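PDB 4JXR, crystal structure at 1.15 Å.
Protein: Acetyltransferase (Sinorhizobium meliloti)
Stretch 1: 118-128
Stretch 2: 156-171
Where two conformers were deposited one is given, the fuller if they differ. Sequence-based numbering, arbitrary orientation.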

ATOM      1  N   ARG A 118       5.607   1.795  16.175  1.00  7.64           N
ATOM      2  CA  ARG A 118       6.043   0.455  16.619  1.00  8.19           C
ATOM      3  C   ARG A 118       6.643  -0.427  15.513  1.00  7.56           C
ATOM      4  O   ARG A 118       7.281  -1.384  15.835  1.00  7.93           O
ATOM      5  N   GLN A 119       6.415  -0.084  14.220  1.00  7.52           N
ATOM      6  CA  GLN A 119       6.988  -0.852  13.125  1.00  7.02           C
ATOM      7  C   GLN A 119       7.275   0.116  11.996  1.00  7.08           C
ATOM      8  O   GLN A 119       6.525   1.070  11.798  1.00  7.38           O
HETATM    9  N   MSE A 120       8.345  -0.172  11.245  1.00  7.23           N
HETATM   10  CA  MSE A 120       8.661   0.587  10.041  1.00  7.18           C
HETATM   11  C   MSE A 120       8.816  -0.393   8.876  1.00  7.38           C
HETATM   12  O   MSE A 120       9.503  -1.414   8.992  1.00  7.65           O
ATOM     13  N   ILE A 121       8.166  -0.075   7.768  1.00  7.52           N
ATOM     14  CA  ILE A 121       8.259  -0.832   6.521  0.80  8.17           C
ATOM     15  C   ILE A 121       8.930   0.007   5.467  1.00  8.01           C
ATOM     16  O   ILE A 121       8.735   1.212   5.382  1.00  9.12           O
ATOM     17  N   ALA A 122       9.743  -0.647   4.644  1.00  8.40           N
ATOM     18  CA  ALA A 122      10.298  -0.081   3.434  1.00  8.70           C
ATOM     19  C   ALA A 122       9.746  -0.883   2.247  1.00  8.60           C
ATOM     20  O   ALA A 122       9.764  -2.100   2.251  1.00  9.76           O
ATOM     21  N   VAL A 123       9.255  -0.157   1.267  1.00  8.75           N
ATOM     22  CA  VAL A 123       8.737  -0.725   0.016  1.00  9.24           C
ATOM     23  C   VAL A 123       9.691  -0.272  -1.058  1.00  9.05           C
ATOM     24  O   VAL A 123       9.704   0.918  -1.405  1.00 11.48           O
ATOM     25  N   ILE A 124      10.580  -1.139  -1.499  1.00  8.95           N
ATOM     26  CA  ILE A 124      11.767  -0.795  -2.270  1.00  9.25           C
ATOM     27  C   ILE A 124      11.499  -1.048  -3.740  1.00  8.82           C
ATOM     28  O   ILE A 124      11.434  -2.189  -4.214  1.00  8.97           O
ATOM     29  N   GLY A 125      11.345   0.026  -4.485  1.00 10.43           N
ATOM     30  CA  GLY A 125      11.092  -0.052  -5.923  1.00 10.43           C
ATOM     31  C   GLY A 125      12.233  -0.683  -6.648  1.00 11.50           C
ATOM     32  O   GLY A 125      13.429  -0.412  -6.424  1.00 12.47           O
ATOM     33  N   GLY A 126      11.878  -1.582  -7.527  1.00 10.12           N
ATOM     34  CA  GLY A 126      12.882  -2.319  -8.260  1.00 10.16           C
ATOM     35  C   GLY A 126      13.638  -3.320  -7.466  1.00 10.87           C
ATOM     36  O   GLY A 126      14.531  -3.969  -8.024  1.00 12.38           O
ATOM     37  N   ALA A 127      13.411  -3.418  -6.164  1.00 10.42           N
ATOM     38  CA  ALA A 127      14.216  -4.292  -5.320  1.00 10.38           C
ATOM     39  C   ALA A 127      15.708  -3.983  -5.484  1.00 10.47           C
ATOM     40  O   ALA A 127      16.528  -4.887  -5.477  1.00 12.28           O
ATOM     41  N   HIS A 128      16.074  -2.722  -5.612  1.00 11.14           N
ATOM     42  CA  HIS A 128      17.449  -2.384  -5.887  1.00 11.75           C
ATOM     43  C   HIS A 128      18.344  -2.863  -4.764  1.00 10.17           C
ATOM     44  O   HIS A 128      18.108  -2.544  -3.597  1.00 10.04           O
ATOM     45  N   TRP A 156       9.856  -5.107 -16.495  1.00 12.81           N
ATOM     46  CA  TRP A 156       9.178  -5.586 -15.284  1.00 11.53           C
ATOM     47  C   TRP A 156      10.104  -5.421 -14.096  1.00 11.00           C
ATOM     48  O   TRP A 156      11.279  -5.783 -14.150  1.00 14.12           O
ATOM     49  N   LEU A 157       9.571  -4.919 -12.992  1.00 10.30           N
ATOM     50  CA  LEU A 157      10.283  -4.624 -11.785  1.00 10.08           C
ATOM     51  C   LEU A 157       9.718  -5.398 -10.633  1.00  9.29           C
ATOM     52  O   LEU A 157       8.506  -5.505 -10.472  1.00 10.40           O
ATOM     53  N   ASP A 158      10.601  -5.910  -9.797  1.00 10.01           N
ATOM     54  CA  ASP A 158      10.233  -6.499  -8.510  1.00  9.38           C
ATOM     55  C   ASP A 158      10.147  -5.392  -7.458  1.00  8.64           C
ATOM     56  O   ASP A 158      10.843  -4.374  -7.561  1.00  9.41           O
ATOM     57  N   THR A 159       9.346  -5.637  -6.433  1.00  8.63           N
ATOM     58  CA  THR A 159       9.192  -4.686  -5.347  1.00  8.26           C
ATOM     59  C   THR A 159       9.485  -5.410  -4.032  1.00  8.32           C
ATOM     60  O   THR A 159       8.808  -6.371  -3.725  1.00  9.11           O
ATOM     61  N   ALA A 160      10.508  -4.984  -3.311  1.00  8.23           N
ATOM     62  CA  ALA A 160      10.904  -5.664  -2.075  1.00  8.64           C
ATOM     63  C   ALA A 160      10.249  -4.998  -0.883  1.00  8.69           C
ATOM     64  O   ALA A 160      10.100  -3.790  -0.837  1.00 11.01           O
ATOM     65  N   PHE A 161       9.837  -5.797   0.082  1.00  8.66           N
ATOM     66  CA  PHE A 161       9.245  -5.316   1.343  1.00  8.36           C
ATOM     67  C   PHE A 161      10.179  -5.692   2.467  1.00  9.05           C
ATOM     68  O   PHE A 161      10.543  -6.870   2.605  1.00 10.47           O
HETATM   69  N   MSE A 162      10.560  -4.718   3.268  1.00  8.31           N
HETATM   70  CA  MSE A 162      11.419  -4.955   4.432  1.00  8.30           C
HETATM   71  C   MSE A 162      10.768  -4.340   5.647  1.00  7.84           C
HETATM   72  O   MSE A 162       9.948  -3.426   5.533  1.00  9.13           O
ATOM     73  N   GLN A 163      11.167  -4.788   6.827  1.00  7.81           N
ATOM     74  CA  GLN A 163      10.515  -4.315   8.062  1.00  7.96           C
ATOM     75  C   GLN A 163      11.531  -4.295   9.197  1.00  7.67           C
ATOM     76  O   GLN A 163      12.378  -5.170   9.284  1.00  8.44           O
ATOM     77  N   ARG A 164      11.360  -3.353  10.110  1.00  8.26           N
ATOM     78  CA  ARG A 164      12.134  -3.181  11.340  0.50  8.53           C
ATOM     79  C   ARG A 164      11.078  -2.896  12.460  1.00  8.80           C
ATOM     80  O   ARG A 164      10.303  -1.969  12.273  1.00  9.19           O
ATOM     81  N   PRO A 165      11.146  -3.512  13.657  1.00  8.73           N
ATOM     82  CA  PRO A 165      10.366  -3.013  14.784  1.00  8.69           C
ATOM     83  C   PRO A 165      10.960  -1.688  15.236  1.00  8.38           C
ATOM     84  O   PRO A 165      12.145  -1.426  15.049  1.00  9.84           O
ATOM     85  N   LEU A 166      10.134  -0.908  15.885  1.00  8.11           N
ATOM     86  CA  LEU A 166      10.539   0.334  16.504  1.00  9.02           C
ATOM     87  C   LEU A 166      10.185   0.274  17.993  1.00  9.03           C
ATOM     88  O   LEU A 166       9.061  -0.088  18.342  1.00  9.19           O
ATOM     89  N   GLY A 167      11.098   0.713  18.829  1.00 10.38           N
ATOM     90  CA  GLY A 167      10.832   0.773  20.225  1.00 10.95           C
ATOM     91  C   GLY A 167      10.418  -0.563  20.812  1.00 10.79           C
ATOM     92  O   GLY A 167      11.035  -1.575  20.572  1.00 13.48           O
ATOM     93  N   GLU A 168       9.310  -0.505  21.534  1.00 11.81           N
ATOM     94  CA  GLU A 168       8.741  -1.696  22.151  1.00 14.04           C
ATOM     95  C   GLU A 168       8.141  -2.682  21.135  1.00 11.94           C
ATOM     96  O   GLU A 168       7.793  -3.771  21.527  1.00 14.79           O
ATOM     97  N   GLY A 169       7.931  -2.273  19.876  1.00 11.59           N
ATOM     98  CA  GLY A 169       7.465  -3.208  18.845  1.00 11.17           C
ATOM     99  C   GLY A 169       6.122  -3.807  19.246  1.00 10.04           C
ATOM    100  O   GLY A 169       5.189  -3.106  19.595  1.00 11.07           O
ATOM    101  N   THR A 170       6.042  -5.144  19.173  1.00 12.04           N
ATOM    102  CA  THR A 170       4.833  -5.859  19.505  1.00 12.38           C
ATOM    103  C   THR A 170       4.762  -6.245  20.967  1.00 13.20           C
ATOM    104  O   THR A 170       3.760  -6.885  21.368  1.00 14.77           O
ATOM    105  N   ALA A 171       5.759  -5.898  21.762  1.00 14.53           N
ATOM    106  CA  ALA A 171       5.888  -6.461  23.096  1.00 15.49           C
ATOM    107  C   ALA A 171       4.927  -5.886  24.112  1.00 15.45           C
ATOM    108  O   ALA A 171       4.687  -6.535  25.167  1.00 20.01           O
TER

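The most unusual feature lies beside the Leu166 to Gly169 turn that follows the second strand, where a buried arginine reaches the turn. Arg118 CA-to-CB points away overall, but with chi1 and chi2 both m and chi3 t, the chain runs alongside the turn, bringing the guanidinium to Gly169 and Glu168. Arg118 NH1 donates to Gly169 O at 2.8 Å (149° at hydrogen), an oxygen near the guanidinium plane, while Glu168 CB lies over one face. The salt bridge from Arg118 NH2 to Glu168 OE1 is long, 3.7 Å, and purely electrostatic, because that oxygen sits well out of the plane.

Side chains alternate between two faces, as in any extended strand, and the backbone hydrogen bonds fix which residues pair. On the face of Gln119, Ile121 and Val123, Gln119 (m, m) turns its amide back across the pair: Gln163 NE2 donates to Gln119 OE1 at 2.9 Å and 158°, with Gln163 extended (t, t). Gln119 NE2 donates to a water at 3.0 Å, which also accepts a weak bond from Thr170 N at 3.3 Å. Further along, Phe161 (m) is flanked by aliphatic groups. Val123 (t) places CG1 4.3 Å from the Phe161 ring centroid, 23° off the normal and so over the face, whereas Ile121 CD1 (chi1 t, chi2 t) meets Phe161 CD2 at the edge, 4.0 Å away. Val123 CG1 also touches Thr159 CG2 at 3.6 Å.

On the face of Met120, Ala122 and Ile124 the contacts across the pair are apolar; Arg164 starts there too, but its end leads away, and Arg164 NH1 donates to Pro165 O at 2.9 Å. Ile124 (m, t) brings CD1 to 3.5 Å from SE of selenomethionine Met162 (m, t, p), and Ala160 CB lies 4.1 Å from Ile124 CB. Leu166 and Ala127, beyond the paired residues, add apolar contacts: Ala127 CB lies 3.9 Å from Ala160 CB, and selenomethionine Met120 CB meets Leu166 CD1 at 4.1 Å. Near the turn a second water donates to Gly126 O at 2.8 Å and accepts from Asp158 N at 2.9 Å, bridging the backbones.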

ATOM      1  CB  ARG A 118       4.893  -0.284  17.305  1.00  8.46           C
ATOM      2  CG  ARG A 118       4.406   0.400  18.592  1.00  9.20           C
ATOM      3  CD  ARG A 118       5.503   0.498  19.655  1.00 10.20           C
ATOM      4  NE  ARG A 118       4.921   0.875  20.961  1.00 11.50           N
ATOM      5  CZ  ARG A 118       4.340  -0.005  21.768  1.00 11.20           C
ATOM      6  NH1 ARG A 118       4.278  -1.281  21.493  1.00 11.97           N
ATOM      7  NH2 ARG A 118       3.801   0.445  22.891  1.00 14.09           N
ATOM      8  CB  GLN A 119       6.033  -1.930  12.610  1.00  8.17           C
ATOM      9  CG  GLN A 119       5.579  -2.952  13.662  1.00  8.20           C
ATOM     10  CD  GLN A 119       6.651  -3.910  14.101  1.00  8.40           C
ATOM     11  OE1 GLN A 119       7.605  -4.223  13.395  1.00  8.96           O
ATOM     12  NE2 GLN A 119       6.467  -4.464  15.340  1.00  9.21           N
HETATM   13  CB  MSE A 120       9.932   1.401  10.225  1.00  7.39           C
HETATM   14  CG  MSE A 120      10.221   2.362   9.047  1.00  7.97           C
HETATM   15 SE   MSE A 120      11.663   3.580   9.379  1.00 12.64          SE
HETATM   16  CE  MSE A 120      10.771   4.809  10.488  1.00 10.16           C
ATOM     17  CB  ILE A 121       6.820  -1.325   6.101  0.80 10.60           C
ATOM     18  CG1 ILE A 121       6.779  -2.297   4.930  0.80 13.00           C
ATOM     19  CG2 ILE A 121       5.893  -0.171   5.794  0.80 11.02           C
ATOM     20  CD1 ILE A 121       5.421  -3.000   4.800  0.80 17.26           C
ATOM     21  CB  ALA A 122      11.804  -0.133   3.430  1.00 11.16           C
ATOM     22  CB  VAL A 123       7.296  -0.276  -0.251  1.00 10.37           C
ATOM     23  CG1 VAL A 123       6.831  -0.891  -1.576  1.00 11.27           C
ATOM     24  CG2 VAL A 123       6.381  -0.640   0.890  1.00 12.02           C
ATOM     25  CB  ILE A 124      12.974  -1.562  -1.773  1.00  9.97           C
ATOM     26  CG1 ILE A 124      13.201  -1.094  -0.261  1.00 12.94           C
ATOM     27  CG2 ILE A 124      14.209  -1.247  -2.626  1.00 10.51           C
ATOM     28  CD1 ILE A 124      14.318  -1.808   0.434  1.00 15.64           C
ATOM     29  CB  ALA A 127      13.852  -5.758  -5.501  1.00 11.93           C
ATOM     30  CB  HIS A 128      17.609  -0.867  -6.028  1.00 16.21           C
ATOM     31  CG  HIS A 128      18.904  -0.439  -6.674  1.00 17.46           C
ATOM     32  ND1 HIS A 128      20.164  -0.682  -6.140  1.00 17.44           N
ATOM     33  CD2 HIS A 128      19.121   0.268  -7.804  1.00 24.11           C
ATOM     34  CE1 HIS A 128      21.105  -0.221  -6.939  1.00 20.29           C
ATOM     35  NE2 HIS A 128      20.494   0.379  -7.956  1.00 24.99           N
ATOM     36  CB  TRP A 156       8.739  -7.049 -15.427  1.00 11.99           C
ATOM     37  CG  TRP A 156       7.617  -7.266 -16.374  1.00 12.64           C
ATOM     38  CD1 TRP A 156       7.667  -7.901 -17.616  1.00 12.46           C
ATOM     39  CD2 TRP A 156       6.273  -6.833 -16.214  1.00 10.84           C
ATOM     40  NE1 TRP A 156       6.437  -7.896 -18.196  1.00 12.96           N
ATOM     41  CE2 TRP A 156       5.558  -7.239 -17.359  1.00 11.28           C
ATOM     42  CE3 TRP A 156       5.600  -6.086 -15.213  1.00 10.95           C
ATOM     43  CZ2 TRP A 156       4.229  -6.970 -17.537  1.00 12.31           C
ATOM     44  CZ3 TRP A 156       4.283  -5.807 -15.389  1.00 11.47           C
ATOM     45  CH2 TRP A 156       3.598  -6.255 -16.551  1.00 12.55           C
ATOM     46  CB  LEU A 157      10.121  -3.134 -11.452  1.00 11.09           C
ATOM     47  CG  LEU A 157      10.599  -2.129 -12.498  1.00 14.75           C
ATOM     48  CD1 LEU A 157      10.344  -0.725 -11.994  1.00 17.68           C
ATOM     49  CD2 LEU A 157      12.045  -2.273 -12.808  1.00 18.58           C
ATOM     50  CB  ASP A 158      11.242  -7.542  -8.102  1.00  9.70           C
ATOM     51  CG  ASP A 158      11.383  -8.696  -9.085  1.00 11.72           C
ATOM     52  OD1 ASP A 158      10.482  -8.967  -9.876  1.00 12.11           O
ATOM     53  OD2 ASP A 158      12.457  -9.359  -8.997  1.00 15.30           O
ATOM     54  CB  THR A 159       7.785  -4.073  -5.340  1.00  9.10           C
ATOM     55  OG1 THR A 159       7.471  -3.587  -6.659  1.00  9.36           O
ATOM     56  CG2 THR A 159       7.701  -2.927  -4.371  1.00  9.62           C
ATOM     57  CB  ALA A 160      12.398  -5.647  -1.897  1.00 10.20           C
ATOM     58  CB  PHE A 161       7.897  -5.960   1.578  1.00 10.81           C
ATOM     59  CG  PHE A 161       6.803  -5.376   0.681  1.00 12.12           C
ATOM     60  CD1 PHE A 161       6.832  -5.470  -0.703  1.00 13.99           C
ATOM     61  CD2 PHE A 161       5.793  -4.676   1.206  1.00 17.86           C
ATOM     62  CE1 PHE A 161       5.833  -4.919  -1.504  1.00 17.23           C
ATOM     63  CE2 PHE A 161       4.779  -4.120   0.392  1.00 23.52           C
ATOM     64  CZ  PHE A 161       4.863  -4.256  -0.951  1.00 20.91           C
HETATM   65  CB  MSE A 162      12.787  -4.355   4.239  1.00  9.53           C
HETATM   66  CG  MSE A 162      13.443  -4.821   2.921  1.00 10.60           C
HETATM   67 SE   MSE A 162      15.262  -4.200   2.771  1.00 13.03          SE
HETATM   68  CE  MSE A 162      16.105  -5.359   4.042  1.00 11.03           C
ATOM     69  CB  GLN A 163       9.336  -5.193   8.423  1.00  7.94           C
ATOM     70  CG  GLN A 163       8.477  -4.681   9.545  1.00  8.93           C
ATOM     71  CD  GLN A 163       7.235  -5.510   9.731  1.00  9.04           C
ATOM     72  OE1 GLN A 163       6.789  -6.198   8.824  1.00 11.40           O
ATOM     73  NE2 GLN A 163       6.678  -5.413  10.908  1.00  9.04           N
ATOM     74  CB  ARG A 164      13.110  -1.987  11.201  0.50  7.57           C
ATOM     75  CG  ARG A 164      14.103  -1.900  12.364  0.50  8.47           C
ATOM     76  CD  ARG A 164      14.790  -0.529  12.367  0.50  8.46           C
ATOM     77  NE  ARG A 164      15.870  -0.377  13.324  0.50  9.51           N
ATOM     78  CZ  ARG A 164      15.759  -0.015  14.596  0.50  8.77           C
ATOM     79  NH1 ARG A 164      14.576   0.061  15.200  0.50  9.43           N
ATOM     80  NH2 ARG A 164      16.867   0.275  15.259  0.50  9.54           N
ATOM     81  CB  PRO A 165      10.539  -4.095  15.841  1.00 10.89           C
ATOM     82  CG  PRO A 165      11.887  -4.669  15.546  1.00 14.57           C
ATOM     83  CD  PRO A 165      11.988  -4.653  14.037  1.00 11.56           C
ATOM     84  CB  LEU A 166       9.817   1.546  15.895  1.00  8.51           C
ATOM     85  CG  LEU A 166      10.023   1.767  14.398  1.00  8.29           C
ATOM     86  CD1 LEU A 166       9.077   2.838  13.930  1.00  8.58           C
ATOM     87  CD2 LEU A 166      11.458   2.128  14.063  1.00  8.82           C
ATOM     88  CB  GLU A 168       7.721  -1.280  23.235  1.00 16.09           C
ATOM     89  CG  GLU A 168       8.425  -0.602  24.416  1.00 18.57           C
ATOM     90  CD  GLU A 168       7.508   0.016  25.495  1.00 26.86           C
ATOM     91  OE1 GLU A 168       6.327  -0.118  25.483  1.00 20.72           O
ATOM     92  OE2 GLU A 168       8.030   0.688  26.399  1.00 76.35           O
ATOM     93  CB  THR A 170       4.698  -7.136  18.613  1.00 13.37           C
ATOM     94  OG1 THR A 170       3.372  -7.647  18.685  1.00 13.29           O
ATOM     95  CG2 THR A 170       5.725  -8.195  19.097  1.00 16.29           C
ATOM     96  CB  ALA A 171       7.331  -6.350  23.583  1.00 18.69           C
TER
HETATM   97  O   HOH W   1       7.979  -6.544  16.836  1.00 25.03           O
HETATM   98  O   HOH W   2      13.432  -5.328 -10.274  1.00 15.61           O